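Local coordinates for DUF1780 domain-containing protein (Pseudomonas aeruginosa, PDB 1Y0K), which is of unknown function but belongs to a family of putative endonucleases related to the PD-(D/E)XK nucleases, at residues F158-L172 against F179-L193. Sequence-based numbering, arbitrary orientation.
Sequences FPPPTEYLRQGWRSL and FARVLFAHSGAPEFL
Phe184 of strand 179-185 packs its ring between Leu165 of the short helix 162-166 and the Ser171-Leu172 backbone. CD2 of Leu165 sits over one face, 3.6 Å from the ring centroid in a CH-pi contact, while the backbone from Ser171 to Leu172 N covers the opposite face. Pro161 CG touches Phe184 CD2 at 3.7 Å, and the carbonyl O of Trp169 lies in the ring plane, 3.3 Å from Phe184 CE1. This position follows from chi1 of 72°, which sets CG between the backbone N and carbonyl carbon and folds the ring back over the adjoining strand.

The two strands pair antiparallel in a hairpin interrupted by a classic beta bulge: Leu172 O accepts from both Leu183 N (2.8 Å) and Phe184 N (3.3 Å), the former bond noticeably bent. Beyond it, His186 N gives a nearly straight bond to Arg170 O, and a water bridges His186 NE2 with the carbonyls of Leu165 and Trp169. Arg170, bent at chi3 (68°), passes Ala189, and Pro190 CD lies over one face of its guanidinium, 3.7 Å from Arg170 NH2; that NH2 forms a salt bridge with Asp140, which also accepts from Ser171 OG.

At the other end, the extended Arg181 chain lies flat on Phe158. Its CD stands over the ring centre, 3.6 Å from the centroid, and ring and guanidinium planes are only 4° apart; NH1 is hydrogen-bonded to Ser200 OG.

The helix thus meets the hairpin mainly through aliphatic groups packed round the Phe184 ring, while the water gives Trp169 O a donor and ties it to His186 NE2 and to Leu165 O, which also accepts from Gly168 N.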
ATOM      1  N   PHE A 158     -13.179  -6.991  -3.244  1.00 19.69           N
ATOM      2  CA  PHE A 158     -12.965  -5.564  -2.967  1.00 19.96           C
ATOM      3  C   PHE A 158     -14.056  -4.718  -3.608  1.00 20.41           C
ATOM      4  O   PHE A 158     -14.237  -4.773  -4.832  1.00 21.37           O
ATOM      5  CB  PHE A 158     -11.599  -5.109  -3.476  1.00 19.63           C
ATOM      6  CG  PHE A 158     -10.469  -5.533  -2.608  1.00 19.28           C
ATOM      7  CD1 PHE A 158      -9.922  -6.813  -2.728  1.00 18.46           C
ATOM      8  CD2 PHE A 158      -9.954  -4.661  -1.650  1.00 19.30           C
ATOM      9  CE1 PHE A 158      -8.869  -7.215  -1.920  1.00 18.30           C
ATOM     10  CE2 PHE A 158      -8.890  -5.059  -0.834  1.00 18.16           C
ATOM     11  CZ  PHE A 158      -8.345  -6.330  -0.970  1.00 18.41           C
ATOM     12  N   PRO A 159     -14.789  -3.934  -2.791  1.00 20.47           N
ATOM     13  CA  PRO A 159     -15.819  -3.078  -3.362  1.00 20.64           C
ATOM     14  C   PRO A 159     -15.172  -1.891  -4.079  1.00 20.68           C
ATOM     15  O   PRO A 159     -14.002  -1.579  -3.807  1.00 19.78           O
ATOM     16  CB  PRO A 159     -16.596  -2.611  -2.131  1.00 21.02           C
ATOM     17  CG  PRO A 159     -15.610  -2.621  -1.036  1.00 20.69           C
ATOM     18  CD  PRO A 159     -14.705  -3.785  -1.324  1.00 20.23           C
ATOM     19  N   PRO A 160     -15.905  -1.252  -5.014  1.00 20.96           N
ATOM     20  CA  PRO A 160     -15.390  -0.032  -5.634  1.00 21.18           C
ATOM     21  C   PRO A 160     -14.928   0.967  -4.574  1.00 20.73           C
ATOM     22  O   PRO A 160     -15.641   1.185  -3.597  1.00 20.97           O
ATOM     23  CB  PRO A 160     -16.610   0.524  -6.382  1.00 21.16           C
ATOM     24  CG  PRO A 160     -17.421  -0.681  -6.714  1.00 22.21           C
ATOM     25  CD  PRO A 160     -17.231  -1.622  -5.544  1.00 21.36           C
ATOM     26  N   PRO A 161     -13.721   1.541  -4.746  1.00 20.18           N
ATOM     27  CA  PRO A 161     -13.173   2.505  -3.800  1.00 20.27           C
ATOM     28  C   PRO A 161     -13.698   3.924  -4.034  1.00 20.51           C
ATOM     29  O   PRO A 161     -12.918   4.848  -4.297  1.00 20.02           O
ATOM     30  CB  PRO A 161     -11.666   2.431  -4.071  1.00 20.10           C
ATOM     31  CG  PRO A 161     -11.573   2.124  -5.513  1.00 19.72           C
ATOM     32  CD  PRO A 161     -12.780   1.262  -5.846  1.00 20.53           C
ATOM     33  N   THR A 162     -15.009   4.093  -3.895  1.00 20.78           N
ATOM     34  CA  THR A 162     -15.676   5.344  -4.302  1.00 20.87           C
ATOM     35  C   THR A 162     -15.228   6.582  -3.515  1.00 20.01           C
ATOM     36  O   THR A 162     -15.028   7.651  -4.094  1.00 19.42           O
ATOM     37  CB  THR A 162     -17.211   5.217  -4.245  1.00 21.62           C
ATOM     38  OG1 THR A 162     -17.613   4.931  -2.905  1.00 24.02           O
ATOM     39  CG2 THR A 162     -17.703   4.088  -5.168  1.00 22.92           C
ATOM     40  N   GLU A 163     -15.069   6.443  -2.200  1.00 18.97           N
ATOM     41  CA  GLU A 163     -14.660   7.585  -1.392  1.00 18.74           C
ATOM     42  C   GLU A 163     -13.274   8.041  -1.822  1.00 18.08           C
ATOM     43  O   GLU A 163     -12.993   9.234  -1.877  1.00 18.03           O
ATOM     44  CB  GLU A 163     -14.675   7.271   0.105  1.00 19.21           C
ATOM     45  CG  GLU A 163     -14.448   8.525   0.956  1.00 18.49           C
ATOM     46  CD  GLU A 163     -14.318   8.275   2.450  1.00 19.25           C
ATOM     47  OE1 GLU A 163     -14.746   7.216   2.951  1.00 21.19           O
ATOM     48  OE2 GLU A 163     -13.781   9.166   3.131  1.00 19.07           O
ATOM     49  N   TYR A 164     -12.408   7.083  -2.134  1.00 17.32           N
ATOM     50  CA  TYR A 164     -11.023   7.417  -2.442  1.00 16.75           C
ATOM     51  C   TYR A 164     -10.897   7.966  -3.862  1.00 16.18           C
ATOM     52  O   TYR A 164     -10.108   8.878  -4.112  1.00 15.90           O
ATOM     53  CB  TYR A 164     -10.103   6.209  -2.208  1.00 17.20           C
ATOM     54  CG  TYR A 164     -10.274   5.560  -0.840  1.00 16.63           C
ATOM     55  CD1 TYR A 164     -10.621   6.320   0.300  1.00 17.20           C
ATOM     56  CD2 TYR A 164     -10.110   4.195  -0.681  1.00 16.14           C
ATOM     57  CE1 TYR A 164     -10.785   5.716   1.549  1.00 18.11           C
ATOM     58  CE2 TYR A 164     -10.268   3.584   0.566  1.00 17.48           C
ATOM     59  CZ  TYR A 164     -10.612   4.345   1.668  1.00 17.95           C
ATOM     60  OH  TYR A 164     -10.769   3.716   2.881  1.00 18.08           O
ATOM     61  N   LEU A 165     -11.688   7.417  -4.776  1.00 16.26           N
ATOM     62  CA  LEU A 165     -11.825   7.994  -6.124  1.00 16.82           C
ATOM     63  C   LEU A 165     -12.243   9.463  -6.040  1.00 17.27           C
ATOM     64  O   LEU A 165     -11.643  10.325  -6.689  1.00 17.00           O
ATOM     65  CB  LEU A 165     -12.834   7.210  -6.956  1.00 17.29           C
ATOM     66  CG  LEU A 165     -12.384   5.875  -7.562  1.00 18.60           C
ATOM     67  CD1 LEU A 165     -13.591   5.040  -7.968  1.00 20.21           C
ATOM     68  CD2 LEU A 165     -11.470   6.126  -8.758  1.00 20.67           C
ATOM     69  N   ARG A 166     -13.251   9.748  -5.219  1.00 17.75           N
ATOM     70  CA  ARG A 166     -13.746  11.119  -5.047  1.00 18.75           C
ATOM     71  C   ARG A 166     -12.710  12.101  -4.462  1.00 18.24           C
ATOM     72  O   ARG A 166     -12.818  13.310  -4.663  1.00 18.66           O
ATOM     73  CB  ARG A 166     -15.059  11.137  -4.244  1.00 19.46           C
ATOM     74  CG  ARG A 166     -16.258  10.620  -5.051  1.00 23.40           C
ATOM     75  CD  ARG A 166     -17.593  11.084  -4.475  1.00 29.91           C
ATOM     76  NE  ARG A 166     -17.910  10.414  -3.217  1.00 34.51           N
ATOM     77  CZ  ARG A 166     -18.579   9.266  -3.117  1.00 37.44           C
ATOM     78  NH1 ARG A 166     -19.023   8.642  -4.206  1.00 38.19           N
ATOM     79  NH2 ARG A 166     -18.803   8.739  -1.920  1.00 39.28           N
ATOM     80  N   GLN A 167     -11.703  11.587  -3.759  1.00 17.83           N
ATOM     81  CA  GLN A 167     -10.642  12.437  -3.180  1.00 17.46           C
ATOM     82  C   GLN A 167      -9.665  12.990  -4.227  1.00 17.36           C
ATOM     83  O   GLN A 167      -8.893  13.925  -3.942  1.00 17.97           O
ATOM     84  CB  GLN A 167      -9.896  11.692  -2.062  1.00 17.11           C
ATOM     85  CG  GLN A 167     -10.734  11.478  -0.791  1.00 16.93           C
ATOM     86  CD  GLN A 167     -10.128  10.467   0.171  1.00 17.57           C
ATOM     87  OE1 GLN A 167      -9.223   9.699  -0.192  1.00 17.55           O
ATOM     88  NE2 GLN A 167     -10.631  10.458   1.415  1.00 17.91           N
ATOM     89  N   GLY A 168      -9.692  12.399  -5.421  1.00 16.95           N
ATOM     90  CA  GLY A 168      -8.993  12.934  -6.593  1.00 16.21           C
ATOM     91  C   GLY A 168      -7.597  12.418  -6.893  1.00 15.98           C
ATOM     92  O   GLY A 168      -6.956  12.896  -7.834  1.00 16.00           O
ATOM     93  N   TRP A 169      -7.116  11.442  -6.120  1.00 14.60           N
ATOM     94  CA  TRP A 169      -5.800  10.826  -6.387  1.00 14.20           C
ATOM     95  C   TRP A 169      -5.713  10.234  -7.791  1.00 13.72           C
ATOM     96  O   TRP A 169      -6.711   9.772  -8.339  1.00 13.12           O
ATOM     97  CB  TRP A 169      -5.502   9.692  -5.384  1.00 14.40           C
ATOM     98  CG  TRP A 169      -5.912   9.978  -3.988  1.00 14.79           C
ATOM     99  CD1 TRP A 169      -6.887   9.333  -3.264  1.00 15.64           C
ATOM    100  CD2 TRP A 169      -5.384  10.997  -3.133  1.00 14.51           C
ATOM    101  NE1 TRP A 169      -6.974   9.881  -2.003  1.00 15.17           N
ATOM    102  CE2 TRP A 169      -6.077  10.910  -1.901  1.00 14.77           C
ATOM    103  CE3 TRP A 169      -4.396  11.981  -3.285  1.00 15.44           C
ATOM    104  CZ2 TRP A 169      -5.805  11.760  -0.831  1.00 14.54           C
ATOM    105  CZ3 TRP A 169      -4.133  12.824  -2.224  1.00 15.10           C
ATOM    106  CH2 TRP A 169      -4.836  12.708  -1.011  1.00 15.85           C
ATOM    107  N   ARG A 170      -4.505  10.206  -8.358  1.00 13.14           N
ATOM    108  CA  ARG A 170      -4.313   9.573  -9.662  1.00 12.82           C
ATOM    109  C   ARG A 170      -4.481   8.048  -9.597  1.00 12.81           C
ATOM    110  O   ARG A 170      -5.007   7.421 -10.523  1.00 12.96           O
ATOM    111  CB  ARG A 170      -2.935   9.903 -10.225  1.00 12.62           C
ATOM    112  CG  ARG A 170      -2.790   9.396 -11.662  1.00 13.50           C
ATOM    113  CD  ARG A 170      -1.619  10.016 -12.362  1.00 15.18           C
ATOM    114  NE  ARG A 170      -0.340   9.582 -11.807  1.00 16.76           N
ATOM    115  CZ  ARG A 170       0.825  10.050 -12.234  1.00 18.53           C
ATOM    116  NH1 ARG A 170       0.846  10.963 -13.204  1.00 19.35           N
ATOM    117  NH2 ARG A 170       1.961   9.627 -11.695  1.00 19.69           N
ATOM    118  N   SER A 171      -4.025   7.469  -8.493  1.00 12.18           N
ATOM    119  CA  SER A 171      -4.100   6.027  -8.273  1.00 11.80           C
ATOM    120  C   SER A 171      -3.983   5.742  -6.779  1.00 11.65           C
ATOM    121  O   SER A 171      -3.556   6.600  -5.999  1.00 11.38           O
ATOM    122  CB  SER A 171      -2.992   5.295  -9.055  1.00 11.89           C
ATOM    123  OG  SER A 171      -1.707   5.504  -8.477  1.00 13.27           O
ATOM    124  N   LEU A 172      -4.399   4.540  -6.389  1.00 11.72           N
ATOM    125  CA  LEU A 172      -4.290   4.112  -5.000  1.00 11.51           C
ATOM    126  C   LEU A 172      -4.009   2.634  -5.041  1.00 11.49           C
ATOM    127  O   LEU A 172      -4.717   1.885  -5.712  1.00 11.10           O
ATOM    128  CB  LEU A 172      -5.586   4.376  -4.239  1.00 11.63           C
ATOM    129  CG  LEU A 172      -5.698   3.825  -2.804  1.00 11.08           C
ATOM    130  CD1 LEU A 172      -4.618   4.401  -1.876  1.00 10.28           C
ATOM    131  CD2 LEU A 172      -7.074   4.108  -2.249  1.00 12.40           C
ATOM    132  N   PHE A 179      -0.110  -9.485   0.733  1.00 14.46           N
ATOM    133  CA  PHE A 179      -0.738  -9.201  -0.565  1.00 13.85           C
ATOM    134  C   PHE A 179      -0.365  -7.833  -1.111  1.00 13.00           C
ATOM    135  O   PHE A 179       0.181  -7.001  -0.394  1.00 12.21           O
ATOM    136  CB  PHE A 179      -2.266  -9.294  -0.449  1.00 15.12           C
ATOM    137  CG  PHE A 179      -2.910  -8.039   0.079  1.00 17.31           C
ATOM    138  CD1 PHE A 179      -3.559  -7.164  -0.792  1.00 19.83           C
ATOM    139  CD2 PHE A 179      -2.838  -7.719   1.429  1.00 19.55           C
ATOM    140  CE1 PHE A 179      -4.150  -5.995  -0.319  1.00 21.88           C
ATOM    141  CE2 PHE A 179      -3.431  -6.540   1.922  1.00 22.24           C
ATOM    142  CZ  PHE A 179      -4.082  -5.680   1.042  1.00 21.64           C
ATOM    143  N   ALA A 180      -0.668  -7.623  -2.391  1.00 12.29           N
ATOM    144  CA  ALA A 180      -0.627  -6.293  -3.008  1.00 11.15           C
ATOM    145  C   ALA A 180      -1.817  -6.164  -3.949  1.00 11.62           C
ATOM    146  O   ALA A 180      -2.293  -7.155  -4.521  1.00 11.50           O
ATOM    147  CB  ALA A 180       0.669  -6.091  -3.750  1.00 11.57           C
ATOM    148  N   ARG A 181      -2.327  -4.946  -4.085  1.00 11.33           N
ATOM    149  CA  ARG A 181      -3.417  -4.694  -5.008  1.00 11.72           C
ATOM    150  C   ARG A 181      -3.405  -3.237  -5.440  1.00 11.59           C
ATOM    151  O   ARG A 181      -3.253  -2.339  -4.609  1.00 11.94           O
ATOM    152  CB  ARG A 181      -4.766  -5.027  -4.358  1.00 12.11           C
ATOM    153  CG  ARG A 181      -5.967  -4.756  -5.266  1.00 12.23           C
ATOM    154  CD  ARG A 181      -7.281  -5.090  -4.552  1.00 13.64           C
ATOM    155  NE  ARG A 181      -8.435  -4.740  -5.380  1.00 17.47           N
ATOM    156  CZ  ARG A 181      -9.028  -5.569  -6.240  1.00 17.95           C
ATOM    157  NH1 ARG A 181      -8.616  -6.827  -6.373  1.00 18.37           N
ATOM    158  NH2 ARG A 181     -10.059  -5.145  -6.959  1.00 17.37           N
ATOM    159  N   VAL A 182      -3.562  -3.018  -6.739  1.00 11.44           N
ATOM    160  CA  VAL A 182      -3.847  -1.678  -7.255  1.00 12.18           C
ATOM    161  C   VAL A 182      -5.370  -1.501  -7.165  1.00 12.23           C
ATOM    162  O   VAL A 182      -6.128  -2.232  -7.827  1.00 13.24           O
ATOM    163  CB  VAL A 182      -3.358  -1.528  -8.724  1.00 11.52           C
ATOM    164  CG1 VAL A 182      -3.725  -0.144  -9.278  1.00 13.09           C
ATOM    165  CG2 VAL A 182      -1.845  -1.768  -8.813  1.00 14.26           C
ATOM    166  N   LEU A 183      -5.822  -0.566  -6.322  1.00 12.67           N
ATOM    167  CA  LEU A 183      -7.267  -0.348  -6.123  1.00 13.08           C
ATOM    168  C   LEU A 183      -7.901   0.400  -7.281  1.00 13.69           C
ATOM    169  O   LEU A 183      -8.994   0.042  -7.725  1.00 13.45           O
ATOM    170  CB  LEU A 183      -7.570   0.378  -4.808  1.00 13.41           C
ATOM    171  CG  LEU A 183      -7.141  -0.320  -3.515  1.00 14.84           C
ATOM    172  CD1 LEU A 183      -7.722   0.400  -2.308  1.00 15.37           C
ATOM    173  CD2 LEU A 183      -7.585  -1.787  -3.512  1.00 18.26           C
ATOM    174  N   PHE A 184      -7.226   1.448  -7.749  1.00 13.23           N
ATOM    175  CA  PHE A 184      -7.641   2.159  -8.953  1.00 13.81           C
ATOM    176  C   PHE A 184      -6.466   2.912  -9.542  1.00 13.84           C
ATOM    177  O   PHE A 184      -5.498   3.210  -8.849  1.00 13.52           O
ATOM    178  CB  PHE A 184      -8.842   3.099  -8.695  1.00 13.68           C
ATOM    179  CG  PHE A 184      -8.518   4.346  -7.887  1.00 13.95           C
ATOM    180  CD1 PHE A 184      -7.986   5.484  -8.500  1.00 14.26           C
ATOM    181  CD2 PHE A 184      -8.815   4.401  -6.525  1.00 13.17           C
ATOM    182  CE1 PHE A 184      -7.718   6.640  -7.762  1.00 13.97           C
ATOM    183  CE2 PHE A 184      -8.565   5.553  -5.777  1.00 14.45           C
ATOM    184  CZ  PHE A 184      -8.014   6.676  -6.393  1.00 13.43           C
ATOM    185  N   ALA A 185      -6.548   3.210 -10.837  1.00 14.53           N
ATOM    186  CA  ALA A 185      -5.518   4.008 -11.485  1.00 15.41           C
ATOM    187  C   ALA A 185      -6.124   4.675 -12.703  1.00 16.40           C
ATOM    188  O   ALA A 185      -6.693   3.993 -13.566  1.00 16.61           O
ATOM    189  CB  ALA A 185      -4.340   3.149 -11.877  1.00 15.25           C
ATOM    190  N   HIS A 186      -6.048   6.004 -12.739  1.00 17.41           N
ATOM    191  CA  HIS A 186      -6.602   6.772 -13.849  1.00 19.24           C
ATOM    192  C   HIS A 186      -5.756   6.620 -15.108  1.00 20.01           C
ATOM    193  O   HIS A 186      -4.606   6.194 -15.053  1.00 19.76           O
ATOM    194  CB  HIS A 186      -6.730   8.250 -13.487  1.00 19.50           C
ATOM    195  CG  HIS A 186      -7.881   8.556 -12.586  1.00 21.39           C
ATOM    196  ND1 HIS A 186      -9.167   8.743 -13.055  1.00 23.46           N
ATOM    197  CD2 HIS A 186      -7.937   8.736 -11.247  1.00 21.48           C
ATOM    198  CE1 HIS A 186      -9.965   9.017 -12.039  1.00 24.01           C
ATOM    199  NE2 HIS A 186      -9.244   9.015 -10.931  1.00 22.88           N
ATOM    200  N   SER A 187      -6.332   7.001 -16.247  1.00 21.71           N
ATOM    201  CA  SER A 187      -5.667   6.844 -17.542  1.00 23.41           C
ATOM    202  C   SER A 187      -4.250   7.423 -17.605  1.00 23.43           C
ATOM    203  O   SER A 187      -3.393   6.895 -18.324  1.00 24.77           O
ATOM    204  CB  SER A 187      -6.546   7.429 -18.657  1.00 23.49           C
ATOM    205  OG  SER A 187      -6.667   8.835 -18.514  1.00 26.28           O
ATOM    206  N   GLY A 188      -4.003   8.491 -16.848  1.00 23.73           N
ATOM    207  CA  GLY A 188      -2.684   9.130 -16.780  1.00 23.62           C
ATOM    208  C   GLY A 188      -1.643   8.449 -15.906  1.00 22.96           C
ATOM    209  O   GLY A 188      -0.465   8.808 -15.946  1.00 22.84           O
ATOM    210  N   ALA A 189      -2.072   7.464 -15.119  1.00 22.52           N
ATOM    211  CA  ALA A 189      -1.177   6.726 -14.227  1.00 22.19           C
ATOM    212  C   ALA A 189      -0.193   5.881 -15.030  1.00 22.31           C
ATOM    213  O   ALA A 189      -0.511   5.466 -16.149  1.00 22.20           O
ATOM    214  CB  ALA A 189      -1.986   5.847 -13.269  1.00 21.80           C
ATOM    215  N   PRO A 190       1.018   5.658 -14.484  1.00 22.72           N
ATOM    216  CA  PRO A 190       1.980   4.749 -15.103  1.00 22.63           C
ATOM    217  C   PRO A 190       1.344   3.450 -15.572  1.00 22.35           C
ATOM    218  O   PRO A 190       0.456   2.907 -14.909  1.00 21.80           O
ATOM    219  CB  PRO A 190       2.949   4.463 -13.960  1.00 23.20           C
ATOM    220  CG  PRO A 190       2.982   5.734 -13.204  1.00 23.17           C
ATOM    221  CD  PRO A 190       1.575   6.280 -13.264  1.00 22.96           C
ATOM    222  N   GLU A 191       1.803   2.949 -16.712  1.00 22.22           N
ATOM    223  CA  GLU A 191       1.204   1.759 -17.297  1.00 22.92           C
ATOM    224  C   GLU A 191       1.270   0.533 -16.379  1.00 21.74           C
ATOM    225  O   GLU A 191       0.337  -0.278 -16.375  1.00 21.26           O
ATOM    226  CB  GLU A 191       1.836   1.473 -18.658  1.00 23.63           C
ATOM    227  CG  GLU A 191       1.212   0.322 -19.408  1.00 27.64           C
ATOM    228  CD  GLU A 191       2.166  -0.261 -20.422  1.00 32.17           C
ATOM    229  OE1 GLU A 191       3.380  -0.311 -20.122  1.00 35.78           O
ATOM    230  OE2 GLU A 191       1.709  -0.668 -21.510  1.00 34.71           O
ATOM    231  N   PHE A 192       2.339   0.407 -15.586  1.00 21.41           N
ATOM    232  CA  PHE A 192       2.471  -0.735 -14.678  1.00 21.13           C
ATOM    233  C   PHE A 192       1.370  -0.783 -13.616  1.00 20.76           C
ATOM    234  O   PHE A 192       0.980  -1.856 -13.174  1.00 20.93           O
ATOM    235  CB  PHE A 192       3.883  -0.874 -14.072  1.00 21.03           C
ATOM    236  CG  PHE A 192       4.241   0.180 -13.049  1.00 20.62           C
ATOM    237  CD1 PHE A 192       3.889   0.022 -11.705  1.00 20.98           C
ATOM    238  CD2 PHE A 192       4.964   1.314 -13.423  1.00 20.88           C
ATOM    239  CE1 PHE A 192       4.223   0.999 -10.753  1.00 20.04           C
ATOM    240  CE2 PHE A 192       5.315   2.295 -12.474  1.00 20.74           C
ATOM    241  CZ  PHE A 192       4.940   2.137 -11.141  1.00 20.04           C
ATOM    242  N   LEU A 193       0.856   0.380 -13.229  1.00 20.31           N
ATOM    243  CA  LEU A 193      -0.309   0.423 -12.346  1.00 19.76           C
ATOM    244  C   LEU A 193      -1.582  -0.030 -13.069  1.00 19.50           C
ATOM    245  O   LEU A 193      -2.303  -0.899 -12.589  1.00 18.73           O
ATOM    246  CB  LEU A 193      -0.482   1.826 -11.747  1.00 19.90           C
ATOM    247  CG  LEU A 193       0.617   2.222 -10.756  1.00 19.13           C
ATOM    248  CD1 LEU A 193       0.461   3.679 -10.329  1.00 20.05           C
ATOM    249  CD2 LEU A 193       0.620   1.291  -9.533  1.00 18.42           C
TER
HETATM  250  O   HOH W   1      -9.495   9.969  -8.397  1.00 21.05           O